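Local coordinates for hypothetical protein VC1899 (Vibrio cholerae, PDB 1XMX), which is of unknown function but carries a Card1-like endonuclease domain of the PDDEXK clan and may bind nucleic acids, at residues V107-S110 / Y111-P114; Y171-G174 / E175-S179; Q213-R216 / E217-L220; K372-L375 / T376-F379. All coordinates share one frame; numbering follows the deposited sequence.

Contact 1 (V107-S110 / Y111-P114)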
# COMPACT_ATOMS: atom_id res chain seq x y z
N VAL A 107 12.80 5.15 32.72
CA VAL A 107 14.18 5.60 32.64
C VAL A 107 14.25 6.99 31.97
O VAL A 107 14.80 7.95 32.53
CB VAL A 107 15.09 4.59 31.87
CG1 VAL A 107 16.49 5.15 31.76
CG2 VAL A 107 15.10 3.22 32.57
N PHE A 108 13.66 7.11 30.80
CA PHE A 108 13.79 8.36 30.04
C PHE A 108 13.06 9.54 30.72
O PHE A 108 13.55 10.68 30.71
CB PHE A 108 13.33 8.17 28.59
CG PHE A 108 14.17 7.19 27.82
CD1 PHE A 108 15.53 7.07 28.09
CD2 PHE A 108 13.65 6.43 26.82
CE1 PHE A 108 16.32 6.17 27.35
CE2 PHE A 108 14.43 5.55 26.08
CZ PHE A 108 15.76 5.43 26.34
N ARG A 109 11.91 9.26 31.30
CA ARG A 109 11.20 10.28 32.03
C ARG A 109 12.04 10.84 33.22
O ARG A 109 12.04 12.05 33.49
CB ARG A 109 9.82 9.77 32.48
CG ARG A 109 9.09 10.72 33.37
CD ARG A 109 8.63 11.98 32.61
NE ARG A 109 7.84 12.83 33.50
CZ ARG A 109 8.36 13.63 34.42
NH1 ARG A 109 9.67 13.73 34.57
NH2 ARG A 109 7.56 14.31 35.20
N SER A 110 12.82 10.00 33.88
CA SER A 110 13.64 10.49 35.00
C SER A 110 14.76 11.43 34.57
O SER A 110 15.21 12.24 35.34
CB SER A 110 14.22 9.36 35.84
OG SER A 110 15.17 8.65 35.09
N TYR A 111 15.19 11.32 33.32
CA TYR A 111 16.14 12.22 32.70
C TYR A 111 15.48 13.48 32.12
O TYR A 111 16.16 14.32 31.54
CB TYR A 111 16.89 11.46 31.59
CG TYR A 111 17.96 10.54 32.14
CD1 TYR A 111 19.24 11.03 32.39
CD2 TYR A 111 17.69 9.20 32.45
CE1 TYR A 111 20.23 10.23 32.91
CE2 TYR A 111 18.68 8.39 32.98
CZ TYR A 111 19.96 8.92 33.20
OH TYR A 111 20.97 8.17 33.72
N HIS A 112 14.17 13.61 32.24
CA HIS A 112 13.49 14.79 31.69
C HIS A 112 13.59 14.92 30.17
O HIS A 112 13.53 16.02 29.63
CB HIS A 112 14.04 16.07 32.34
CG HIS A 112 13.83 16.11 33.81
ND1 HIS A 112 12.71 15.56 34.40
CD2 HIS A 112 14.62 16.56 34.82
CE1 HIS A 112 12.81 15.69 35.72
NE2 HIS A 112 13.95 16.29 36.00
N TRP A 113 13.74 13.79 29.48
CA TRP A 113 13.81 13.83 28.05
C TRP A 113 12.39 13.78 27.54
O TRP A 113 11.57 13.14 28.15
CB TRP A 113 14.62 12.66 27.53
CG TRP A 113 16.08 12.86 27.74
CD1 TRP A 113 16.78 14.07 27.74
CD2 TRP A 113 17.06 11.84 28.01
NE1 TRP A 113 18.13 13.83 27.98
CE2 TRP A 113 18.31 12.47 28.13
CE3 TRP A 113 17.00 10.45 28.14
CZ2 TRP A 113 19.47 11.76 28.37
CZ3 TRP A 113 18.17 9.76 28.40
CH2 TRP A 113 19.38 10.41 28.52
N PRO A 114 12.08 14.56 26.49
CA PRO A 114 10.73 14.58 25.92
C PRO A 114 10.31 13.24 25.39
O PRO A 114 11.14 12.44 24.89
CB PRO A 114 10.79 15.64 24.80
CG PRO A 114 12.08 16.43 25.02
CD PRO A 114 13.01 15.53 25.86
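Phe108 and Trp113 are joined twice where helix 98-110 gives out, once through the backbone and once through their rings. The carbonyl oxygen of Phe108 receives a long, weak but nearly straight bond from the N-H of Trp113 (O to N 3.3 Å), and a second weak bond, shorter but more bent, from Tyr111 N. One residue further on, Arg109 O takes the N-H of His112 at 2.9 Å. That donor stands well above the carbonyl plane rather than on a lone pair; His112 leaves the helix with a positive phi of 63°. Val107 O is served chiefly by Ser110 OG, 2.7 Å away, since the amides of Ser110 and Tyr111 add only weak bonds. The serine hydroxyl is folded back between its own N and carbonyl carbon (chi1 68°), and this places it beside that oxygen; it also has a weak link to Arg76. In addition, Val107 O lies at the ring edge of Tyr111, 3.1 Å from CD2, while the tyrosine hydroxyl bonds to Glu80. The indole of Trp113 presents its edge to Phe108, CE3 to CD1 3.7 Å, with the two ring planes inclined to each other. On the outer side, Arg109 NH1 comes to the edge of the His112 imidazole, and the guanidinium also makes a cation-pi contact with Tyr129. The paired bonds from His112 and Trp113 form a Schellman motif, the classic C-terminal helix cap, which here turns the chain from the helix of a beta-alpha-beta crossover into strand 115-118.

Contact 2 (Y171-G174 / E175-S179)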
# COMPACT_ATOMS: atom_id res chain seq x y z
N TYR A 171 -7.71 5.87 -20.57
CA TYR A 171 -8.49 6.36 -19.45
C TYR A 171 -9.98 6.55 -19.78
O TYR A 171 -10.91 6.13 -19.03
CB TYR A 171 -7.89 7.68 -18.92
CG TYR A 171 -8.82 8.38 -17.98
CD1 TYR A 171 -8.94 7.97 -16.66
CD2 TYR A 171 -9.63 9.44 -18.44
CE1 TYR A 171 -9.81 8.61 -15.77
CE2 TYR A 171 -10.52 10.10 -17.56
CZ TYR A 171 -10.61 9.67 -16.23
OH TYR A 171 -11.49 10.31 -15.37
N GLN A 172 -10.24 7.19 -20.90
CA GLN A 172 -11.62 7.48 -21.21
C GLN A 172 -12.33 6.16 -21.61
O GLN A 172 -13.51 5.96 -21.33
CB GLN A 172 -11.67 8.56 -22.30
CG GLN A 172 -10.91 9.82 -21.95
CD GLN A 172 -11.07 10.93 -22.99
OE1 GLN A 172 -11.28 10.67 -24.16
NE2 GLN A 172 -10.99 12.20 -22.53
N LEU A 173 -11.62 5.25 -22.26
CA LEU A 173 -12.22 3.97 -22.58
C LEU A 173 -12.67 3.26 -21.29
O LEU A 173 -13.77 2.72 -21.21
CB LEU A 173 -11.22 3.09 -23.34
CG LEU A 173 -11.36 2.86 -24.84
CD1 LEU A 173 -10.37 1.81 -25.24
CD2 LEU A 173 -12.77 2.40 -25.21
N GLY A 174 -11.79 3.28 -20.29
CA GLY A 174 -12.08 2.66 -19.00
C GLY A 174 -13.29 3.26 -18.32
O GLY A 174 -14.10 2.53 -17.78
N GLU A 175 -13.38 4.59 -18.31
CA GLU A 175 -14.56 5.31 -17.79
C GLU A 175 -15.88 4.78 -18.43
O GLU A 175 -16.90 4.59 -17.76
CB GLU A 175 -14.49 6.82 -18.13
CG GLU A 175 -13.57 7.78 -17.34
CD GLU A 175 -13.86 9.31 -17.72
OE1 GLU A 175 -13.91 9.65 -18.93
OE2 GLU A 175 -14.05 10.19 -16.84
N ARG A 176 -15.85 4.60 -19.75
CA ARG A 176 -17.05 4.18 -20.46
C ARG A 176 -17.43 2.81 -20.03
O ARG A 176 -18.59 2.53 -19.86
CB ARG A 176 -16.84 4.09 -21.98
CG ARG A 176 -16.28 5.31 -22.70
CD ARG A 176 -17.08 6.51 -22.48
NE ARG A 176 -18.48 6.42 -22.88
CZ ARG A 176 -19.50 6.55 -22.02
NH1 ARG A 176 -19.28 6.73 -20.69
NH2 ARG A 176 -20.76 6.49 -22.48
N TRP A 177 -16.44 1.94 -19.97
CA TRP A 177 -16.73 0.55 -19.64
C TRP A 177 -17.16 0.46 -18.17
O TRP A 177 -18.13 -0.21 -17.86
CB TRP A 177 -15.53 -0.34 -19.95
CG TRP A 177 -15.20 -0.43 -21.48
CD1 TRP A 177 -15.95 0.08 -22.53
CD2 TRP A 177 -14.05 -1.07 -22.09
NE1 TRP A 177 -15.34 -0.21 -23.74
CE2 TRP A 177 -14.17 -0.90 -23.50
CE3 TRP A 177 -12.93 -1.75 -21.57
CZ2 TRP A 177 -13.21 -1.40 -24.40
CZ3 TRP A 177 -11.95 -2.26 -22.49
CH2 TRP A 177 -12.12 -2.08 -23.88
N ALA A 178 -16.49 1.22 -17.29
CA ALA A 178 -16.80 1.15 -15.85
C ALA A 178 -18.21 1.66 -15.60
O ALA A 178 -18.93 1.17 -14.75
CB ALA A 178 -15.79 1.98 -15.06
N SER A 179 -18.61 2.67 -16.33
CA SER A 179 -19.89 3.33 -16.03
C SER A 179 -21.10 2.65 -16.69
O SER A 179 -22.23 3.00 -16.40
CB SER A 179 -19.82 4.82 -16.42
OG SER A 179 -19.92 4.97 -17.83
O HOH W 1 -14.87 9.01 -21.63
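From Tyr171 to Ala178 the chain forms two turns of regular alpha helix, in which each carbonyl of 171-174 accepts the N-H four residues later. The bond from Glu175 N to Tyr171 O (3.0 Å) is nearly straight, and the one from Ala178 N to Gly174 O is shorter, at 2.8 Å. At the far end, Glu175 O is reached by both the N and the OG of Ser179, which arrive from opposite faces of the carbonyl plane. Of the side chains, Glu175 lies against Tyr171. Its CG rests over one face of the phenol ring in a CH-pi contact, 4.0 Å from the centroid, and the carboxylate follows the ring outward at 33° to its plane until OE2 stands 3.0 Å from Tyr171 OH. The tyrosine ring can receive it because CG is anti to the backbone N (chi1 167°), which tilts the ring toward the following turn, where Glu175 lies. The other carboxylate oxygen, OE1, accepts from a water at 2.9 Å that also donates weakly to Gln172 O. On another side of the helix, Leu173 and Trp177 run side by side, with CD2 of the leucine 3.9 Å from CZ2 of the indole, while Leu173 O sits over the indole face near its rim. Trp177 points inward among helices: its NE1 bonds to Asp224 of helix 216-227, it meets Trp253 edge-to-face, and it touches leucines of helix 181-201. Tyr171 and Ala178 lean on helix 243-266, so helix 164-179 packs against all three.

Contact 3 (Q213-R216 / E217-L220); sequences QGYR and ELNL. With FMT (formic acid), chain I.
Torsions of -86° (chi1) and -75° (chi2) turn the amide of Asn219 back toward the loop, where ND2, standing above both carbonyl planes, donates to Tyr215 O at 2.7 Å and Gln213 O at 3.0 Å. Tyr215 occupies the N-cap position, and its oxygen is held from opposite faces of the carbonyl plane by the ND2 and the backbone N of Asn219. A water donating to both Gln213 O and Asn219 OD1 completes the link on the loop side. Formic acid, probably from the crystallisation liquor, sits at the amino end of the helix: O2 accepts from Glu217 N at 3.2 Å, and O1 accepts weakly from Leu218 N while lying 3.2 Å from Tyr215 CB. The helix N-terminus would probably favour the ionised form, formate. Arg216 and Glu217 form a salt bridge, NH2 to OE2 3.2 Å, whose hydrogen bond is weak and bent, with guanidinium and carboxylate planes almost perpendicular (87°) and Glu217 CG over the guanidinium face. The other oxygen of Glu217, OE1, bonds to Gly187 N of helix 181-201. Tyr215 and Leu218 pack on Thr190 of that helix, while Asn219 touches Tyr233 of strand 231-234.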
# COMPACT_ATOMS: atom_id res chain seq x y z
N GLN A 213 -18.93 -12.52 -34.29
CA GLN A 213 -19.16 -11.33 -35.12
C GLN A 213 -20.59 -10.79 -35.01
O GLN A 213 -20.83 -9.61 -35.28
CB GLN A 213 -18.84 -11.62 -36.60
CG GLN A 213 -17.37 -11.94 -36.80
CD GLN A 213 -17.02 -12.24 -38.24
OE1 GLN A 213 -16.37 -13.24 -38.54
NE2 GLN A 213 -17.47 -11.38 -39.15
N GLY A 214 -21.54 -11.64 -34.59
CA GLY A 214 -22.91 -11.18 -34.41
C GLY A 214 -23.24 -10.73 -32.97
O GLY A 214 -24.35 -10.30 -32.70
N TYR A 215 -22.29 -10.82 -32.04
CA TYR A 215 -22.58 -10.45 -30.64
C TYR A 215 -22.69 -8.92 -30.55
O TYR A 215 -21.75 -8.19 -30.86
CB TYR A 215 -21.51 -10.92 -29.62
CG TYR A 215 -21.38 -12.43 -29.40
CD1 TYR A 215 -22.43 -13.32 -29.71
CD2 TYR A 215 -20.21 -12.97 -28.88
CE1 TYR A 215 -22.30 -14.69 -29.51
CE2 TYR A 215 -20.07 -14.35 -28.67
CZ TYR A 215 -21.10 -15.21 -28.99
OH TYR A 215 -20.92 -16.59 -28.76
N ARG A 216 -23.86 -8.49 -30.10
CA ARG A 216 -24.20 -7.09 -29.82
C ARG A 216 -23.18 -6.32 -28.94
O ARG A 216 -22.56 -5.37 -29.39
CB ARG A 216 -25.61 -7.08 -29.20
CG ARG A 216 -26.25 -5.74 -28.99
CD ARG A 216 -27.60 -5.84 -28.24
NE ARG A 216 -27.58 -6.76 -27.09
CZ ARG A 216 -27.36 -6.40 -25.82
NH1 ARG A 216 -27.11 -5.13 -25.51
NH2 ARG A 216 -27.37 -7.32 -24.85
N GLU A 217 -23.01 -6.70 -27.67
CA GLU A 217 -22.11 -5.94 -26.77
C GLU A 217 -20.64 -5.98 -27.19
O GLU A 217 -19.93 -5.00 -27.06
CB GLU A 217 -22.24 -6.41 -25.33
CG GLU A 217 -23.64 -6.38 -24.79
CD GLU A 217 -23.70 -7.12 -23.48
OE1 GLU A 217 -22.61 -7.55 -23.03
OE2 GLU A 217 -24.80 -7.25 -22.87
N LEU A 218 -20.19 -7.12 -27.71
CA LEU A 218 -18.83 -7.23 -28.23
C LEU A 218 -18.57 -6.14 -29.26
O LEU A 218 -17.52 -5.50 -29.28
CB LEU A 218 -18.65 -8.59 -28.91
CG LEU A 218 -17.22 -8.86 -29.38
CD1 LEU A 218 -16.18 -8.62 -28.23
CD2 LEU A 218 -17.04 -10.24 -29.99
N ASN A 219 -19.49 -6.00 -30.18
CA ASN A 219 -19.37 -4.99 -31.24
C ASN A 219 -19.32 -3.53 -30.76
O ASN A 219 -18.60 -2.73 -31.33
CB ASN A 219 -20.48 -5.19 -32.24
CG ASN A 219 -20.11 -6.21 -33.30
OD1 ASN A 219 -19.32 -5.93 -34.20
ND2 ASN A 219 -20.65 -7.43 -33.18
N LEU A 220 -20.08 -3.21 -29.72
CA LEU A 220 -19.96 -1.95 -29.01
C LEU A 220 -18.49 -1.75 -28.55
O LEU A 220 -17.91 -0.69 -28.76
CB LEU A 220 -20.89 -1.94 -27.79
CG LEU A 220 -22.42 -1.97 -27.97
CD1 LEU A 220 -23.20 -1.66 -26.68
CD2 LEU A 220 -22.80 -0.99 -29.07
C FMT I . -22.80 -10.28 -26.61
O1 FMT I . -21.59 -9.92 -26.62
O2 FMT I . -23.84 -9.56 -26.56
O HOH W 2 -18.81 -7.63 -36.57

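Contact 4 (K372-L375 / T376-F379); sequences KTHL and TQWF
Lys372 O is gripped by two groups of Thr376, the hydroxyl OG1 at 2.6 Å and the backbone N at 3.0 Å. They approach from opposite faces of the carbonyl plane, and each is tilted some way out of it. With OG1 beside its own backbone N (chi1 -55°), the threonine hydroxyl hangs back over the preceding turn and donates its proton there. As an acceptor, the same OG1 takes a proton from a water at 3.0 Å, which in turn receives a weak bond from Lys372 NZ. A helix can in this way absorb a hydroxyl into its own bonding pattern. The next rungs are ordinary: Gln377 N to Thr373 O is the shortest backbone bond, at 2.8 Å, and almost straight. Helix 371-380 lies in the Card1-like endonuclease domain, where it follows strand 361-363 of the mixed sheet and packs on helix 243-266 through Leu375 and Thr376, both against Ile265. Gln377 extends back along the helix surface, its CG 3.1 Å from Thr373 O and its NE2 3.7 Å from the methyl CG2 of Thr373. Its OE1 comes 3.5 Å from His374 ND1; the two side chains point the same way, but imidazole and amide planes are 74° apart. On the buried side, the ring of Phe379 leans on the carbonyl of Leu375, CD2 to O 3.1 Å, and CE2 reaches the leucine CB more loosely. Trp378 packs toward the sheet, where it meets His305 of strand 303-310 edge-to-face and Arg338 of strand 338-343 in a cation-pi contact.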
# COMPACT_ATOMS: atom_id res chain seq x y z
N LYS A 372 -14.67 7.40 -8.62
CA LYS A 372 -13.77 8.41 -8.12
C LYS A 372 -14.22 8.89 -6.73
O LYS A 372 -13.41 9.09 -5.85
CB LYS A 372 -13.62 9.55 -9.13
CG LYS A 372 -12.78 10.72 -8.58
CD LYS A 372 -12.23 11.52 -9.72
CE LYS A 372 -12.60 12.98 -9.59
NZ LYS A 372 -11.57 13.62 -8.70
N THR A 373 -15.52 9.04 -6.53
CA THR A 373 -16.10 9.39 -5.25
C THR A 373 -15.91 8.32 -4.16
O THR A 373 -15.53 8.64 -3.02
CB THR A 373 -17.58 9.74 -5.42
OG1 THR A 373 -17.63 10.96 -6.16
CG2 THR A 373 -18.27 9.92 -4.13
N HIS A 374 -16.16 7.06 -4.50
CA HIS A 374 -15.98 5.97 -3.53
C HIS A 374 -14.51 5.81 -3.16
O HIS A 374 -14.20 5.54 -2.03
CB HIS A 374 -16.55 4.67 -4.05
CG HIS A 374 -18.02 4.70 -4.29
ND1 HIS A 374 -18.93 4.91 -3.28
CD2 HIS A 374 -18.75 4.54 -5.42
CE1 HIS A 374 -20.16 4.87 -3.78
NE2 HIS A 374 -20.08 4.63 -5.07
N LEU A 375 -13.61 6.01 -4.10
CA LEU A 375 -12.20 5.96 -3.80
C LEU A 375 -11.79 7.12 -2.89
O LEU A 375 -10.98 6.96 -1.99
CB LEU A 375 -11.40 5.94 -5.10
CG LEU A 375 -11.22 4.63 -5.92
CD1 LEU A 375 -10.29 4.81 -7.07
CD2 LEU A 375 -10.66 3.52 -5.00
N THR A 376 -12.33 8.31 -3.16
CA THR A 376 -12.09 9.50 -2.35
C THR A 376 -12.56 9.23 -0.94
O THR A 376 -11.84 9.44 0.00
CB THR A 376 -12.80 10.77 -2.95
OG1 THR A 376 -12.40 10.96 -4.31
CG2 THR A 376 -12.37 12.06 -2.17
N GLN A 377 -13.77 8.75 -0.79
CA GLN A 377 -14.26 8.42 0.52
C GLN A 377 -13.33 7.48 1.26
O GLN A 377 -13.05 7.72 2.45
CB GLN A 377 -15.67 7.85 0.42
CG GLN A 377 -16.63 8.90 -0.16
CD GLN A 377 -18.03 8.36 -0.46
OE1 GLN A 377 -18.23 7.15 -0.65
NE2 GLN A 377 -18.97 9.25 -0.57
N TRP A 378 -12.82 6.44 0.58
CA TRP A 378 -12.00 5.40 1.22
C TRP A 378 -10.73 6.07 1.70
O TRP A 378 -10.31 5.86 2.87
CB TRP A 378 -11.63 4.29 0.25
CG TRP A 378 -10.93 3.09 0.85
CD1 TRP A 378 -11.32 2.37 1.96
CD2 TRP A 378 -9.77 2.44 0.33
NE1 TRP A 378 -10.39 1.34 2.20
CE2 TRP A 378 -9.46 1.36 1.19
CE3 TRP A 378 -8.94 2.68 -0.77
CZ2 TRP A 378 -8.39 0.52 0.95
CZ3 TRP A 378 -7.87 1.87 -0.98
CH2 TRP A 378 -7.61 0.78 -0.14
N PHE A 379 -10.18 6.94 0.84
CA PHE A 379 -8.92 7.63 1.18
C PHE A 379 -9.07 8.71 2.25
O PHE A 379 -8.10 8.99 2.98
CB PHE A 379 -8.30 8.28 -0.04
CG PHE A 379 -7.81 7.30 -1.08
CD1 PHE A 379 -7.16 6.11 -0.71
CD2 PHE A 379 -7.99 7.56 -2.45
CE1 PHE A 379 -6.65 5.23 -1.68
CE2 PHE A 379 -7.47 6.66 -3.43
CZ PHE A 379 -6.81 5.50 -3.04
O HOH W 3 -11.69 13.68 -5.42

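How the contacts relate
The four contacts follow one another along the chain, each closing before the next opens, and they sample separate parts of an elongated molecule. Contact 1 caps a helix beside the N-terminal, mostly parallel sheet; its centre lies about 73 Å from that of contact 3, on the opposite side of the chain's centre. Contacts 2 and 3 have centres about 18 Å apart and share the helical region of helices 164-179, 181-201 and 216-227. Contact 4 belongs to the Card1-like endonuclease domain, its centre about 17 Å from that of contact 2. Helix 243-266 touches both contact 2 and contact 4, tying the helical region to the putative nuclease part.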